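Local coordinates for Serpin48 (Tenebrio molitor, PDB 3OZQ), which acts in insect innate immunity as a highly specific serpin that inhibits the serine protease SPE, at residues His183-Ser187 against Gln198-Tyr203; Asp188-Ser192 against Val372-Asn376; Gln207-Tyr211 against Leu222-Phe226; Ile234-Ile240 against Phe350-Pro355. The contacts are given in a common frame with arbitrary orientation. Residue numbers count along the deposited sequence, not the author numbering.

Interaction 1: His183-Ser187 against Gln198-Tyr203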
loop_
_atom_site.group_PDB
_atom_site.type_symbol
_atom_site.label_atom_id
_atom_site.label_comp_id
_atom_site.label_asym_id
_atom_site.label_seq_id
_atom_site.Cartn_x
_atom_site.Cartn_y
_atom_site.Cartn_z
ATOM N N HIS A 183 26.805 12.940 -6.235
ATOM C CA HIS A 183 26.093 14.193 -6.454
ATOM C C HIS A 183 24.970 14.433 -5.446
ATOM O O HIS A 183 24.258 15.433 -5.510
ATOM C CB HIS A 183 25.587 14.260 -7.894
ATOM C CG HIS A 183 26.689 14.263 -8.907
ATOM N ND1 HIS A 183 26.535 13.754 -10.178
ATOM C CD2 HIS A 183 27.965 14.709 -8.831
ATOM C CE1 HIS A 183 27.669 13.889 -10.843
ATOM N NE2 HIS A 183 28.553 14.464 -10.047
ATOM N N THR A 184 24.833 13.523 -4.497
ATOM C CA THR A 184 23.863 13.697 -3.435
ATOM C C THR A 184 24.329 14.727 -2.404
ATOM O O THR A 184 25.439 14.630 -1.867
ATOM C CB THR A 184 23.567 12.355 -2.749
ATOM O OG1 THR A 184 22.913 11.491 -3.689
ATOM C CG2 THR A 184 22.707 12.566 -1.542
ATOM N N ARG A 185 23.475 15.708 -2.126
ATOM C CA ARG A 185 23.832 16.793 -1.224
ATOM C C ARG A 185 22.621 17.339 -0.483
ATOM O O ARG A 185 21.477 17.094 -0.877
ATOM C CB ARG A 185 24.510 17.923 -2.005
ATOM C CG ARG A 185 23.716 18.388 -3.209
ATOM C CD ARG A 185 24.356 19.601 -3.895
ATOM N NE ARG A 185 23.347 20.631 -4.129
ATOM C CZ ARG A 185 22.747 20.850 -5.295
ATOM N NH1 ARG A 185 23.079 20.138 -6.366
ATOM N NH2 ARG A 185 21.828 21.802 -5.398
ATOM N N LYS A 186 22.886 18.068 0.599
ATOM C CA LYS A 186 21.859 18.764 1.365
ATOM C C LYS A 186 21.313 19.913 0.531
ATOM O O LYS A 186 22.086 20.722 0.035
ATOM C CB LYS A 186 22.473 19.351 2.642
ATOM C CG LYS A 186 22.972 18.341 3.635
ATOM C CD LYS A 186 21.804 17.600 4.268
ATOM C CE LYS A 186 22.201 16.882 5.542
ATOM N NZ LYS A 186 21.039 16.098 6.067
ATOM N N SER A 187 19.992 20.005 0.389
ATOM C CA SER A 187 19.389 21.107 -0.371
ATOM C C SER A 187 18.048 21.545 0.215
ATOM O O SER A 187 17.427 20.809 0.986
ATOM C CB SER A 187 19.193 20.720 -1.838
ATOM O OG SER A 187 20.384 20.218 -2.413
ATOM N N GLN A 198 17.112 21.858 5.074
ATOM C CA GLN A 198 18.168 21.247 4.281
ATOM C C GLN A 198 18.132 19.734 4.468
ATOM O O GLN A 198 18.311 19.232 5.577
ATOM C CB GLN A 198 19.526 21.793 4.703
ATOM C CG GLN A 198 19.658 23.285 4.507
ATOM C CD GLN A 198 20.217 23.633 3.153
ATOM O OE1 GLN A 198 19.481 23.765 2.184
ATOM N NE2 GLN A 198 21.540 23.801 3.080
ATOM N N VAL A 199 17.888 19.007 3.387
ATOM C CA VAL A 199 17.832 17.555 3.481
ATOM C C VAL A 199 18.613 16.937 2.337
ATOM O O VAL A 199 18.869 17.588 1.340
ATOM C CB VAL A 199 16.379 17.039 3.467
ATOM C CG1 VAL A 199 15.574 17.694 4.575
ATOM C CG2 VAL A 199 15.736 17.294 2.110
ATOM N N ASP A 200 18.984 15.676 2.496
ATOM C CA ASP A 200 19.732 14.954 1.481
ATOM C C ASP A 200 18.903 14.831 0.208
ATOM O O ASP A 200 17.764 14.358 0.241
ATOM C CB ASP A 200 20.098 13.575 2.024
ATOM C CG ASP A 200 20.934 13.660 3.291
ATOM O OD1 ASP A 200 21.925 14.422 3.282
ATOM O OD2 ASP A 200 20.592 12.996 4.298
ATOM N N THR A 201 19.482 15.265 -0.907
ATOM C CA THR A 201 18.782 15.290 -2.174
ATOM C C THR A 201 19.659 14.666 -3.258
ATOM O O THR A 201 20.864 14.910 -3.312
ATOM C CB THR A 201 18.369 16.736 -2.531
ATOM O OG1 THR A 201 17.462 17.227 -1.531
ATOM C CG2 THR A 201 17.700 16.798 -3.894
ATOM N N MET A 202 19.046 13.842 -4.103
ATOM C CA MET A 202 19.745 13.109 -5.150
ATOM C C MET A 202 19.479 13.760 -6.499
ATOM O O MET A 202 18.414 14.332 -6.708
ATOM C CB MET A 202 19.261 11.652 -5.199
ATOM C CG MET A 202 19.074 10.982 -3.853
ATOM S SD MET A 202 18.519 9.263 -4.050
ATOM C CE MET A 202 16.913 9.532 -4.793
ATOM N N TYR A 203 20.430 13.645 -7.422
ATOM C CA TYR A 203 20.342 14.355 -8.693
ATOM C C TYR A 203 20.620 13.466 -9.899
ATOM O O TYR A 203 21.615 12.750 -9.942
ATOM C CB TYR A 203 21.282 15.585 -8.691
ATOM C CG TYR A 203 20.856 16.648 -7.707
ATOM C CD1 TYR A 203 20.068 17.720 -8.113
ATOM C CD2 TYR A 203 21.219 16.567 -6.367
ATOM C CE1 TYR A 203 19.662 18.685 -7.219
ATOM C CE2 TYR A 203 20.814 17.525 -5.465
ATOM C CZ TYR A 203 20.034 18.579 -5.897
ATOM O OH TYR A 203 19.612 19.520 -4.995
HETATM O O HOH W 1 24.112 14.264 -10.845
HETATM O O HOH W 2 18.538 14.639 5.311
#
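These two strands form an antiparallel beta hairpin at the edge of the serpin's beta-sheet C, and their backbone polar groups pair off regularly. Arg185 and Thr201 make one hydrogen-bonded pair: Arg185 N gives to Thr201 O at 3.0 Å, and Thr201 N to Arg185 O at 2.7 Å. Ser187 and Val199 make the next, with Ser187 N to Val199 O at 2.8 Å and Val199 N to Ser187 O at 3.0 Å. Between them, at the non-hydrogen-bonded pair Lys186-Asp200, the backbone of Asp200 turns to Lys270 on strand 260-278, building the hairpin onto a third strand. On the face carrying Lys186 and Asp200, Lys186 NZ reaches Asp200 OD1 at 3.4 Å in a salt bridge whose hydrogen bond is weak; one water accepts from Lys186 NZ and Asp200 N and donates weakly to Asp200 OD2. Thr184 OG1 is satisfied by Glu323, and a second water joins His183 ND1 to Tyr203 O. On the other face, with Arg185, Ser187, Val199 and Thr201, the Arg185 guanidinium lies flat on the Tyr203 ring, centres 4.2 Å apart and planes at 11°, a cation-pi stack. Tyr203 OH and Ser187 OG share a hydrogen bond of 2.8 Å.

Interaction 2: Asp188-Ser192 against Val372-Asn376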
loop_
_atom_site.group_PDB
_atom_site.type_symbol
_atom_site.label_atom_id
_atom_site.label_comp_id
_atom_site.label_asym_id
_atom_site.label_seq_id
_atom_site.Cartn_x
_atom_site.Cartn_y
_atom_site.Cartn_z
ATOM N N ASP A 188 17.596 22.736 -0.174
ATOM C CA ASP A 188 16.331 23.269 0.318
ATOM C C ASP A 188 15.177 22.310 0.049
ATOM O O ASP A 188 15.077 21.746 -1.039
ATOM C CB ASP A 188 15.999 24.607 -0.354
ATOM C CG ASP A 188 16.996 25.704 -0.017
ATOM O OD1 ASP A 188 17.552 25.694 1.101
ATOM O OD2 ASP A 188 17.216 26.578 -0.878
ATOM N N PHE A 189 14.310 22.150 1.039
ATOM C CA PHE A 189 13.013 21.525 0.850
ATOM C C PHE A 189 12.018 22.444 1.532
ATOM O O PHE A 189 12.122 22.711 2.727
ATOM C CB PHE A 189 12.965 20.114 1.471
ATOM C CG PHE A 189 11.662 19.380 1.224
ATOM C CD1 PHE A 189 10.597 19.519 2.089
ATOM C CD2 PHE A 189 11.502 18.569 0.110
ATOM C CE1 PHE A 189 9.397 18.852 1.856
ATOM C CE2 PHE A 189 10.306 17.904 -0.129
ATOM C CZ PHE A 189 9.252 18.046 0.740
ATOM N N HIS A 190 11.065 22.955 0.770
ATOM C CA HIS A 190 10.080 23.867 1.326
ATOM C C HIS A 190 8.839 23.128 1.785
ATOM O O HIS A 190 8.052 22.686 0.962
ATOM C CB HIS A 190 9.673 24.899 0.276
ATOM C CG HIS A 190 10.829 25.627 -0.328
ATOM N ND1 HIS A 190 11.579 26.543 0.380
ATOM C CD2 HIS A 190 11.364 25.579 -1.571
ATOM C CE1 HIS A 190 12.530 27.024 -0.401
ATOM N NE2 HIS A 190 12.419 26.459 -1.591
ATOM N N LYS A 191 8.662 23.016 3.099
ATOM C CA LYS A 191 7.460 22.416 3.665
ATOM C C LYS A 191 6.269 23.337 3.420
ATOM O O LYS A 191 5.109 22.909 3.447
ATOM C CB LYS A 191 7.639 22.180 5.164
ATOM C CG LYS A 191 8.859 21.343 5.515
ATOM C CD LYS A 191 9.013 21.189 7.020
ATOM C CE LYS A 191 10.331 20.509 7.374
ATOM N NZ LYS A 191 10.604 20.508 8.854
ATOM N N SER A 192 6.583 24.610 3.193
ATOM C CA SER A 192 5.609 25.637 2.843
ATOM C C SER A 192 6.409 26.875 2.502
ATOM O O SER A 192 7.639 26.871 2.618
ATOM C CB SER A 192 4.646 25.924 3.999
ATOM O OG SER A 192 5.323 26.368 5.161
ATOM N N VAL A 372 4.681 12.942 1.085
ATOM C CA VAL A 372 5.727 13.501 1.909
ATOM C C VAL A 372 5.410 14.988 2.047
ATOM O O VAL A 372 5.275 15.687 1.040
ATOM C CB VAL A 372 7.087 13.396 1.213
ATOM C CG1 VAL A 372 8.145 14.186 2.005
ATOM C CG2 VAL A 372 7.489 11.938 1.027
ATOM N N THR A 373 5.255 15.453 3.281
ATOM C CA THR A 373 5.023 16.866 3.547
ATOM C C THR A 373 6.154 17.397 4.411
ATOM O O THR A 373 6.252 18.604 4.641
ATOM C CB THR A 373 3.720 17.105 4.329
ATOM O OG1 THR A 373 3.888 16.632 5.671
ATOM C CG2 THR A 373 2.545 16.389 3.667
ATOM N N THR A 374 7.001 16.493 4.894
ATOM C CA THR A 374 8.060 16.869 5.820
ATOM C C THR A 374 9.271 15.947 5.694
ATOM O O THR A 374 9.125 14.740 5.505
ATOM C CB THR A 374 7.547 16.855 7.279
ATOM O OG1 THR A 374 8.324 17.754 8.072
ATOM C CG2 THR A 374 7.649 15.456 7.875
ATOM N N LEU A 375 10.462 16.531 5.797
ATOM C CA LEU A 375 11.722 15.803 5.690
ATOM C C LEU A 375 12.662 16.417 6.704
ATOM O O LEU A 375 12.418 17.527 7.166
ATOM C CB LEU A 375 12.325 15.972 4.294
ATOM C CG LEU A 375 12.193 14.854 3.253
ATOM C CD1 LEU A 375 11.086 13.872 3.615
ATOM C CD2 LEU A 375 12.010 15.430 1.840
ATOM N N ASN A 376 13.743 15.718 7.037
ATOM C CA ASN A 376 14.772 16.289 7.916
ATOM C C ASN A 376 16.193 15.996 7.422
ATOM O O ASN A 376 17.187 16.558 7.895
ATOM C CB ASN A 376 14.582 15.829 9.367
ATOM C CG ASN A 376 14.868 14.348 9.557
ATOM O OD1 ASN A 376 14.774 13.827 10.669
ATOM N ND2 ASN A 376 15.227 13.666 8.473
ATOM O OXT ASN A 376 16.376 15.188 6.509
#
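Start at Asp188, in the later half of the first hairpin strand, which stays clear of the C-terminal residues. Phe189 is the centre of the contact. Its CA-to-CB bond points toward 372-376, and its ring receives Leu375 over one face: Leu375 CD2 sits 3.7 Å from the ring centroid, 19° off the normal, a CH-pi contact. Val372 CG1 adds an apolar touch at 4.2 Å from Phe189 CZ, while Thr373 O lies near the plane of the ring, 4.2 Å from Phe189 CE1. Pro269 of strand 260-278 packs against both Phe189 and Leu375. His190 then points away, and its backbone bonds to Asp353 instead. Lys191, just past the strand, turns back toward the tail. Its extended chain brings Lys191 CE to 3.5 Å from Thr374 OG1 and 3.6 Å from Leu375 O. Side chains of 188-192 thus pack on side chains and carbonyls of the tail, and the segments do not pair as strands; Asn33 holds the tail by hydrogen bonds to Thr373 N and Thr374 O. The arrangement is that of a serpin's C-terminal tail, which leaves strand 365-372 of sheet B and packs on strand 185-190 of sheet C.

Interaction 3: Gln207-Tyr211 against Leu222-Phe226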
loop_
_atom_site.group_PDB
_atom_site.type_symbol
_atom_site.label_atom_id
_atom_site.label_comp_id
_atom_site.label_asym_id
_atom_site.label_seq_id
_atom_site.Cartn_x
_atom_site.Cartn_y
_atom_site.Cartn_z
ATOM N N GLN A 207 18.081 12.748 -18.501
ATOM C CA GLN A 207 17.490 11.433 -18.716
ATOM C C GLN A 207 16.139 11.592 -19.394
ATOM O O GLN A 207 15.469 12.610 -19.218
ATOM C CB GLN A 207 17.302 10.698 -17.387
ATOM C CG GLN A 207 18.570 10.519 -16.567
ATOM C CD GLN A 207 19.511 9.489 -17.160
ATOM O OE1 GLN A 207 20.700 9.465 -16.840
ATOM N NE2 GLN A 207 18.983 8.628 -18.021
ATOM N N TYR A 208 15.738 10.587 -20.167
ATOM C CA TYR A 208 14.408 10.579 -20.764
ATOM C C TYR A 208 13.455 9.743 -19.912
ATOM O O TYR A 208 13.556 8.515 -19.861
ATOM C CB TYR A 208 14.438 10.065 -22.206
ATOM C CG TYR A 208 14.779 11.138 -23.223
ATOM C CD1 TYR A 208 13.797 11.985 -23.724
ATOM C CD2 TYR A 208 16.082 11.314 -23.665
ATOM C CE1 TYR A 208 14.102 12.976 -24.654
ATOM C CE2 TYR A 208 16.404 12.306 -24.592
ATOM C CZ TYR A 208 15.407 13.134 -25.083
ATOM O OH TYR A 208 15.713 14.116 -26.007
ATOM N N PHE A 209 12.532 10.426 -19.247
ATOM C CA PHE A 209 11.567 9.772 -18.368
ATOM C C PHE A 209 10.175 10.198 -18.768
ATOM O O PHE A 209 9.983 11.301 -19.272
ATOM C CB PHE A 209 11.808 10.182 -16.909
ATOM C CG PHE A 209 13.068 9.622 -16.319
ATOM C CD1 PHE A 209 13.864 10.396 -15.485
ATOM C CD2 PHE A 209 13.451 8.313 -16.577
ATOM C CE1 PHE A 209 15.028 9.879 -14.929
ATOM C CE2 PHE A 209 14.607 7.789 -16.026
ATOM C CZ PHE A 209 15.397 8.569 -15.201
ATOM N N ASN A 210 9.199 9.327 -18.526
ATOM C CA ASN A 210 7.813 9.689 -18.729
ATOM C C ASN A 210 7.446 10.911 -17.907
ATOM O O ASN A 210 7.704 10.978 -16.705
ATOM C CB ASN A 210 6.897 8.504 -18.424
ATOM C CG ASN A 210 6.879 7.498 -19.552
ATOM O OD1 ASN A 210 6.668 7.860 -20.708
ATOM N ND2 ASN A 210 7.128 6.238 -19.233
ATOM N N TYR A 211 6.839 11.876 -18.575
ATOM C CA TYR A 211 6.644 13.197 -18.015
ATOM C C TYR A 211 5.310 13.728 -18.495
ATOM O O TYR A 211 4.879 13.426 -19.609
ATOM C CB TYR A 211 7.787 14.106 -18.487
ATOM C CG TYR A 211 7.660 15.556 -18.091
ATOM C CD1 TYR A 211 8.314 16.047 -16.968
ATOM C CD2 TYR A 211 6.899 16.442 -18.847
ATOM C CE1 TYR A 211 8.210 17.382 -16.602
ATOM C CE2 TYR A 211 6.786 17.779 -18.488
ATOM C CZ TYR A 211 7.448 18.242 -17.368
ATOM O OH TYR A 211 7.343 19.566 -17.002
ATOM N N LEU A 222 5.922 12.830 -12.927
ATOM C CA LEU A 222 7.117 12.189 -13.433
ATOM C C LEU A 222 7.100 10.737 -13.026
ATOM O O LEU A 222 6.897 10.426 -11.862
ATOM C CB LEU A 222 8.357 12.838 -12.836
ATOM C CG LEU A 222 9.658 12.092 -13.127
ATOM C CD1 LEU A 222 10.032 12.243 -14.577
ATOM C CD2 LEU A 222 10.781 12.609 -12.240
ATOM N N GLU A 223 7.339 9.844 -13.971
ATOM C CA GLU A 223 7.373 8.433 -13.631
ATOM C C GLU A 223 8.797 7.889 -13.727
ATOM O O GLU A 223 9.403 7.850 -14.798
ATOM C CB GLU A 223 6.359 7.671 -14.501
ATOM C CG GLU A 223 6.594 6.208 -14.634
ATOM C CD GLU A 223 5.590 5.546 -15.579
ATOM O OE1 GLU A 223 4.509 6.128 -15.830
ATOM O OE2 GLU A 223 5.888 4.434 -16.061
ATOM N N LEU A 224 9.344 7.526 -12.576
ATOM C CA LEU A 224 10.698 7.003 -12.471
ATOM C C LEU A 224 10.641 5.489 -12.544
ATOM O O LEU A 224 9.971 4.851 -11.727
ATOM C CB LEU A 224 11.341 7.436 -11.152
ATOM C CG LEU A 224 11.691 8.916 -10.957
ATOM C CD1 LEU A 224 12.094 9.172 -9.515
ATOM C CD2 LEU A 224 12.800 9.344 -11.899
ATOM N N PRO A 225 11.342 4.916 -13.530
ATOM C CA PRO A 225 11.257 3.496 -13.870
ATOM C C PRO A 225 12.134 2.636 -12.983
ATOM O O PRO A 225 13.279 2.992 -12.680
ATOM C CB PRO A 225 11.758 3.446 -15.328
ATOM C CG PRO A 225 11.913 4.916 -15.763
ATOM C CD PRO A 225 12.173 5.655 -14.493
ATOM N N PHE A 226 11.558 1.523 -12.541
ATOM C CA PHE A 226 12.275 0.493 -11.814
ATOM C C PHE A 226 12.629 -0.597 -12.808
ATOM O O PHE A 226 11.947 -0.766 -13.813
ATOM C CB PHE A 226 11.369 -0.124 -10.739
ATOM C CG PHE A 226 11.178 0.742 -9.520
ATOM C CD1 PHE A 226 12.273 1.231 -8.815
ATOM C CD2 PHE A 226 9.903 1.061 -9.080
ATOM C CE1 PHE A 226 12.096 2.017 -7.684
ATOM C CE2 PHE A 226 9.714 1.853 -7.952
ATOM C CZ PHE A 226 10.812 2.333 -7.255
#
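The Phe209 ring makes up the apolar centre of this beta hairpin, formed by strands 207-214 and 219-225 of the serpin fold. Leu224 CD2 lies over one face of the ring, 4.1 Å from its centroid and 25° off the normal, a CH-pi contact. Pro225 closes in at the far end of the ring, with Pro225 CD 3.6 Å from Phe209 CE2, and Leu222 packs at its root, where Leu222 CD1 is 3.6 Å from Phe209 CB. One phenylalanine thus meets Leu222, Leu224 and Pro225 of the partner strand. The N-to-C directions of the short segments are 133° apart, and the chains separate from the Tyr211-Leu222 end toward Gln207 and Phe226, with the Phe209 ring in the widening gap. Where they come together, Tyr211 and Leu222 form a non-hydrogen-bonded antiparallel pair, CA-CA 4.7 Å, with both side chains on the same face; Leu222 also touches Phe350. Each strand has a further neighbour: the backbone of Phe209 bonds to Gln262, and that of Leu224 to Leu232. On the polar side, Asn210 and Glu223 lie next to each other, Asn210 ND2 and Glu223 OE2 being 3.9 Å apart, while Glu223 has a long, weak ion pair with Lys361. The backbone link between the segments is nearly linear: Glu223 N donates to Asn210 O at 3.0 Å, with an N-H...O angle of 172°.

Interaction 4: Ile234-Ile240 against Phe350-Pro355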
loop_
_atom_site.group_PDB
_atom_site.type_symbol
_atom_site.label_atom_id
_atom_site.label_comp_id
_atom_site.label_asym_id
_atom_site.label_seq_id
_atom_site.Cartn_x
_atom_site.Cartn_y
_atom_site.Cartn_z
ATOM N N ILE A 234 5.837 10.468 -9.116
ATOM C CA ILE A 234 5.712 11.645 -8.257
ATOM C C ILE A 234 4.694 12.586 -8.877
ATOM O O ILE A 234 4.735 12.836 -10.080
ATOM C CB ILE A 234 7.059 12.423 -8.153
ATOM C CG1 ILE A 234 8.217 11.472 -7.838
ATOM C CG2 ILE A 234 6.965 13.563 -7.152
ATOM C CD1 ILE A 234 8.009 10.682 -6.589
ATOM N N VAL A 235 3.776 13.089 -8.067
ATOM C CA VAL A 235 2.849 14.123 -8.496
ATOM C C VAL A 235 3.210 15.405 -7.759
ATOM O O VAL A 235 3.027 15.517 -6.544
ATOM C CB VAL A 235 1.382 13.754 -8.221
ATOM C CG1 VAL A 235 0.460 14.850 -8.746
ATOM C CG2 VAL A 235 1.036 12.409 -8.859
ATOM N N LEU A 236 3.736 16.366 -8.518
ATOM C CA LEU A 236 4.338 17.570 -7.972
ATOM C C LEU A 236 3.537 18.811 -8.347
ATOM O O LEU A 236 3.468 19.170 -9.512
ATOM C CB LEU A 236 5.750 17.696 -8.524
ATOM C CG LEU A 236 6.592 18.858 -8.017
ATOM C CD1 LEU A 236 6.791 18.733 -6.506
ATOM C CD2 LEU A 236 7.928 18.896 -8.754
ATOM N N SER A 237 2.923 19.463 -7.365
ATOM C CA SER A 237 2.176 20.677 -7.661
ATOM C C SER A 237 3.116 21.786 -8.130
ATOM O O SER A 237 4.263 21.887 -7.674
ATOM C CB SER A 237 1.350 21.134 -6.464
ATOM O OG SER A 237 2.169 21.496 -5.364
ATOM N N ASN A 238 2.630 22.607 -9.057
ATOM C CA ASN A 238 3.432 23.707 -9.593
ATOM C C ASN A 238 3.737 24.759 -8.537
ATOM O O ASN A 238 4.782 25.399 -8.573
ATOM C CB ASN A 238 2.763 24.332 -10.824
ATOM C CG ASN A 238 2.980 23.509 -12.083
ATOM O OD1 ASN A 238 4.042 22.905 -12.268
ATOM N ND2 ASN A 238 1.972 23.475 -12.956
ATOM N N GLN A 239 2.831 24.921 -7.583
ATOM C CA GLN A 239 3.051 25.852 -6.487
ATOM C C GLN A 239 3.541 25.159 -5.209
ATOM O O GLN A 239 3.150 24.030 -4.906
ATOM C CB GLN A 239 1.784 26.669 -6.228
ATOM C CG GLN A 239 1.538 27.740 -7.290
ATOM C CD GLN A 239 2.759 28.627 -7.505
ATOM O OE1 GLN A 239 3.449 28.998 -6.550
ATOM N NE2 GLN A 239 3.045 28.947 -8.763
ATOM N N ILE A 240 4.403 25.847 -4.470
ATOM C CA ILE A 240 5.008 25.295 -3.260
ATOM C C ILE A 240 3.996 24.645 -2.317
ATOM O O ILE A 240 4.246 23.562 -1.788
ATOM C CB ILE A 240 5.799 26.374 -2.479
ATOM C CG1 ILE A 240 6.926 26.956 -3.340
ATOM C CG2 ILE A 240 6.367 25.800 -1.183
ATOM C CD1 ILE A 240 8.115 26.030 -3.510
ATOM N N PHE A 350 12.370 18.833 -13.073
ATOM C CA PHE A 350 11.495 18.189 -12.092
ATOM C C PHE A 350 12.204 18.188 -10.748
ATOM O O PHE A 350 12.874 17.225 -10.375
ATOM C CB PHE A 350 11.119 16.777 -12.522
ATOM C CG PHE A 350 9.937 16.204 -11.768
ATOM C CD1 PHE A 350 8.629 16.474 -12.171
ATOM C CD2 PHE A 350 10.132 15.394 -10.670
ATOM C CE1 PHE A 350 7.528 15.941 -11.468
ATOM C CE2 PHE A 350 9.034 14.844 -9.961
ATOM C CZ PHE A 350 7.738 15.128 -10.362
ATOM N N ILE A 351 12.063 19.302 -10.042
ATOM C CA ILE A 351 12.740 19.511 -8.773
ATOM C C ILE A 351 11.744 19.319 -7.652
ATOM O O ILE A 351 10.848 20.144 -7.438
ATOM C CB ILE A 351 13.401 20.924 -8.714
ATOM C CG1 ILE A 351 14.397 21.071 -9.869
ATOM C CG2 ILE A 351 14.070 21.180 -7.352
ATOM C CD1 ILE A 351 14.708 22.519 -10.235
ATOM N N VAL A 352 11.889 18.196 -6.954
ATOM C CA VAL A 352 10.967 17.824 -5.896
ATOM C C VAL A 352 11.441 18.431 -4.578
ATOM O O VAL A 352 12.181 17.806 -3.821
ATOM C CB VAL A 352 10.841 16.289 -5.789
ATOM C CG1 VAL A 352 9.721 15.915 -4.828
ATOM C CG2 VAL A 352 10.603 15.664 -7.178
ATOM N N ASP A 353 10.996 19.655 -4.307
ATOM C CA ASP A 353 11.579 20.470 -3.241
ATOM C C ASP A 353 10.490 21.111 -2.415
ATOM O O ASP A 353 10.702 22.129 -1.758
ATOM C CB ASP A 353 12.514 21.539 -3.826
ATOM C CG ASP A 353 11.759 22.693 -4.475
ATOM O OD1 ASP A 353 10.561 22.537 -4.793
ATOM O OD2 ASP A 353 12.375 23.767 -4.679
ATOM N N HIS A 354 9.312 20.499 -2.481
ATOM C CA HIS A 354 8.163 20.839 -1.654
ATOM C C HIS A 354 7.267 19.589 -1.628
ATOM O O HIS A 354 7.535 18.637 -2.357
ATOM C CB HIS A 354 7.426 22.071 -2.198
ATOM C CG HIS A 354 7.004 21.950 -3.631
ATOM N ND1 HIS A 354 7.892 22.045 -4.680
ATOM C CD2 HIS A 354 5.784 21.774 -4.188
ATOM C CE1 HIS A 354 7.240 21.919 -5.821
ATOM N NE2 HIS A 354 5.958 21.753 -5.551
ATOM N N PRO A 355 6.229 19.584 -0.779
ATOM C CA PRO A 355 5.411 18.381 -0.535
ATOM C C PRO A 355 4.773 17.782 -1.789
ATOM O O PRO A 355 4.314 18.510 -2.669
ATOM C CB PRO A 355 4.341 18.884 0.426
ATOM C CG PRO A 355 5.027 19.961 1.189
ATOM C CD PRO A 355 5.892 20.663 0.167
HETATM O O HOH W 3 2.721 18.590 -4.730
HETATM O O HOH W 4 2.636 21.239 -1.449
#
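A buried histidine that bridges a main-chain carbonyl and a carboxylate is the striking feature here. His354 NE2 donates to Ser237 O at 2.7 Å, across the contact, while His354 ND1 donates to Asp353 OD1 at 2.7 Å, within its own segment. The imidazole links the end of strand 231-237 in sheet B to the chain after strand 348-351 of sheet C, in the Asp-His-Pro-Phe run 353-356 that belongs to the serpins' C-terminal signature region. Leu236 CD1 lies over one of its faces, 3.3 Å from His354 NE2. The same leucine serves a second ring: Leu236 CD2 sits 4.1 Å from the centroid of Phe350, 12° off the normal, in a CH-pi contact. Ile234 meets that phenyl at its edge, with Ile234 CB 3.6 Å from Phe350 CZ, and Val352 fills in beside it, its CG2 4.2 Å from Ile234 CG2. Val352 is also the centre of an inverse gamma turn, which bends the chain between the strand and His354. Ser237 OG donates to Gln239 O at 2.8 Å in the turn after the strand. One water accepts from Ser237 N at 2.8 Å and donates to Pro355 O at 2.6 Å; another donates to Ile240 O at 2.8 Å. Because both ring nitrogens act as donors, His354 is most simply read as doubly protonated, its positive charge balanced by the carboxylate of Asp353.

In the fold
Interaction 1 lies in sheet C of the serpin and interaction 3 in sheet B. Interaction 4 runs between strand 231-237 of sheet B and the end of strand 348-351 of sheet C, interaction 2 between strand 185-190 of sheet C and the tail after strand 365-372 of sheet B. Along the chain interactions 1, 3 and 4 follow in that order; interaction 2 crosses interaction 1 and encloses 3 and 4. Interactions 2 and 4 have centres about 10 Å apart, and His190 N probably bonds to Asp353 O between them. Centres of 1 and 2 are about 13 Å apart, those of 3 and 4 about 15 Å. Two local hairpins are thus tied together by contacts spanning over a hundred residues.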